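Local coordinates for proteophosphoglycan (Silicibacter pomeroyi DSS-3, PDB 2RE3), which is of unknown function, belongs to the two-domain DUF1285 family and may take part in signal transduction, at residues D93-A98 and Y144-R148. Residues are numbered along the deposited sequence; the frame is centred on the assembly and turned at random.
Sequences DAPFVA and YVHVR
Start with Phe96, chi1 near -57° (m), its CA-to-CB bond aimed at strand 144-148: ring atom CD2 lies 4.1 Å from Val147 CG2. Two residues on, Ala98 also points across, and its CB sits 4.5 Å from Val145 CG1; Phe114 of strand 111-116 touches both. Towards the other end, Ala94 CB packs 3.9 Å from CE2 at the edge of the Tyr144 ring (chi1 -56°, m). Strand 96-98 and strand 144-148 cross at 114°, axes 8.1 Å apart at closest, with CA pairs Phe96–Val147 at 8.5 Å and Ala98–Val145 at 7.9 Å. They share a mixed six-stranded sheet but are not neighbours in it: strand 151-155 runs between them, parallel to 96-104 and antiparallel to 144-148, and Phe96 and Ala98 bond through their backbones to Leu154. That angle and those short separations across an intervening strand are consistent with a strongly coiled sheet; its 3-2-1-6-5-4 strand order recurs in the N-terminal sheet. At Val147 (phi/psi -106/-56) the backbone kinks into a classic beta bulge, Val147 and Arg148 both facing Leu151. Arg148 then reaches back, NH2 3.9 Å from Phe96 CZ at the ring edge, while its NH1 makes a salt bridge to Asp120. Beyond Ala94, Tyr144 OH donates a 2.6 Å hydrogen bond to OD1 of Asp93, a t rotamer whose OD2 is salt-bridged to Arg47.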
loop_
_atom_site.group_PDB
_atom_site.type_symbol
_atom_site.label_atom_id
_atom_site.label_comp_id
_atom_site.label_asym_id
_atom_site.label_seq_id
_atom_site.Cartn_x
_atom_site.Cartn_y
_atom_site.Cartn_z
ATOM N N ASP A 93 6.891 3.668 5.628
ATOM C CA ASP A 93 6.529 4.307 4.379
ATOM C C ASP A 93 5.053 4.014 4.033
ATOM O O ASP A 93 4.175 4.717 4.506
ATOM C CB ASP A 93 7.502 3.854 3.286
ATOM C CG ASP A 93 7.436 4.714 2.048
ATOM O OD1 ASP A 93 6.614 5.634 1.998
ATOM O OD2 ASP A 93 8.227 4.478 1.121
ATOM N N ALA A 94 4.767 2.987 3.237
ATOM C CA ALA A 94 3.390 2.653 2.924
ATOM C C ALA A 94 3.067 1.368 3.660
ATOM O O ALA A 94 3.967 0.591 3.972
ATOM C CB ALA A 94 3.196 2.498 1.435
ATOM N N PRO A 95 1.784 1.157 3.994
ATOM C CA PRO A 95 1.385 -0.096 4.628
ATOM C C PRO A 95 1.541 -1.323 3.725
ATOM O O PRO A 95 1.566 -2.469 4.223
ATOM C CB PRO A 95 -0.084 0.140 4.977
ATOM C CG PRO A 95 -0.541 1.284 4.090
ATOM C CD PRO A 95 0.654 2.103 3.859
ATOM N N PHE A 96 1.641 -1.095 2.414
ATOM C CA PHE A 96 1.768 -2.215 1.464
ATOM C C PHE A 96 2.856 -2.006 0.431
ATOM O O PHE A 96 3.273 -0.882 0.169
ATOM C CB PHE A 96 0.460 -2.437 0.735
ATOM C CG PHE A 96 -0.716 -2.707 1.636
ATOM C CD1 PHE A 96 -0.780 -3.864 2.384
ATOM C CD2 PHE A 96 -1.785 -1.834 1.667
ATOM C CE1 PHE A 96 -1.870 -4.127 3.170
ATOM C CE2 PHE A 96 -2.892 -2.090 2.457
ATOM C CZ PHE A 96 -2.929 -3.247 3.216
ATOM N N VAL A 97 3.326 -3.103 -0.129
ATOM C CA VAL A 97 4.176 -3.071 -1.280
ATOM C C VAL A 97 3.431 -3.749 -2.427
ATOM O O VAL A 97 2.931 -4.847 -2.256
ATOM C CB VAL A 97 5.503 -3.809 -1.033
ATOM C CG1 VAL A 97 6.200 -4.088 -2.356
ATOM C CG2 VAL A 97 6.413 -2.992 -0.081
ATOM N N ALA A 98 3.364 -3.081 -3.578
ATOM C CA ALA A 98 2.855 -3.666 -4.824
ATOM C C ALA A 98 3.949 -4.532 -5.435
ATOM O O ALA A 98 5.011 -4.016 -5.798
ATOM C CB ALA A 98 2.438 -2.558 -5.831
ATOM N N TYR A 144 3.546 5.373 -5.669
ATOM C CA TYR A 144 2.589 4.565 -4.931
ATOM C C TYR A 144 1.328 4.350 -5.733
ATOM O O TYR A 144 1.087 5.067 -6.704
ATOM C CB TYR A 144 2.224 5.277 -3.654
ATOM C CG TYR A 144 3.413 5.628 -2.780
ATOM C CD1 TYR A 144 4.184 6.744 -3.048
ATOM C CD2 TYR A 144 3.749 4.854 -1.659
ATOM C CE1 TYR A 144 5.252 7.109 -2.235
ATOM C CE2 TYR A 144 4.825 5.212 -0.829
ATOM C CZ TYR A 144 5.568 6.354 -1.138
ATOM O OH TYR A 144 6.626 6.744 -0.379
ATOM N N VAL A 145 0.528 3.363 -5.325
ATOM C CA VAL A 145 -0.848 3.202 -5.815
ATOM C C VAL A 145 -1.801 2.950 -4.640
ATOM O O VAL A 145 -1.481 2.246 -3.685
ATOM C CB VAL A 145 -0.981 2.084 -6.865
ATOM C CG1 VAL A 145 -0.537 0.725 -6.329
ATOM C CG2 VAL A 145 -2.412 1.978 -7.338
ATOM N N HIS A 146 -2.961 3.584 -4.700
ATOM C CA HIS A 146 -3.974 3.437 -3.666
ATOM C C HIS A 146 -4.615 2.062 -3.784
ATOM O O HIS A 146 -4.926 1.596 -4.894
ATOM C CB HIS A 146 -5.020 4.536 -3.846
ATOM C CG HIS A 146 -6.160 4.503 -2.873
ATOM N ND1 HIS A 146 -7.352 3.887 -3.163
ATOM C CD2 HIS A 146 -6.323 5.086 -1.660
ATOM C CE1 HIS A 146 -8.194 4.059 -2.154
ATOM N NE2 HIS A 146 -7.598 4.785 -1.230
ATOM N N VAL A 147 -4.769 1.404 -2.646
ATOM C CA VAL A 147 -5.403 0.082 -2.575
ATOM C C VAL A 147 -6.791 0.235 -1.974
ATOM O O VAL A 147 -7.767 -0.175 -2.581
ATOM C CB VAL A 147 -4.590 -0.870 -1.682
ATOM C CG1 VAL A 147 -5.261 -2.256 -1.620
ATOM C CG2 VAL A 147 -3.123 -0.886 -2.144
ATOM N N ARG A 148 -6.886 0.815 -0.773
ATOM C CA ARG A 148 -8.197 1.073 -0.196
ATOM C C ARG A 148 -8.121 2.045 0.958
ATOM O O ARG A 148 -7.139 2.071 1.707
ATOM C CB ARG A 148 -8.877 -0.229 0.289
ATOM C CG ARG A 148 -8.161 -0.956 1.434
ATOM C CD ARG A 148 -9.030 -2.086 2.049
ATOM N NE ARG A 148 -8.302 -2.691 3.173
ATOM C CZ ARG A 148 -7.316 -3.574 3.037
ATOM N NH1 ARG A 148 -6.977 -4.017 1.835
ATOM N NH2 ARG A 148 -6.677 -4.048 4.108
#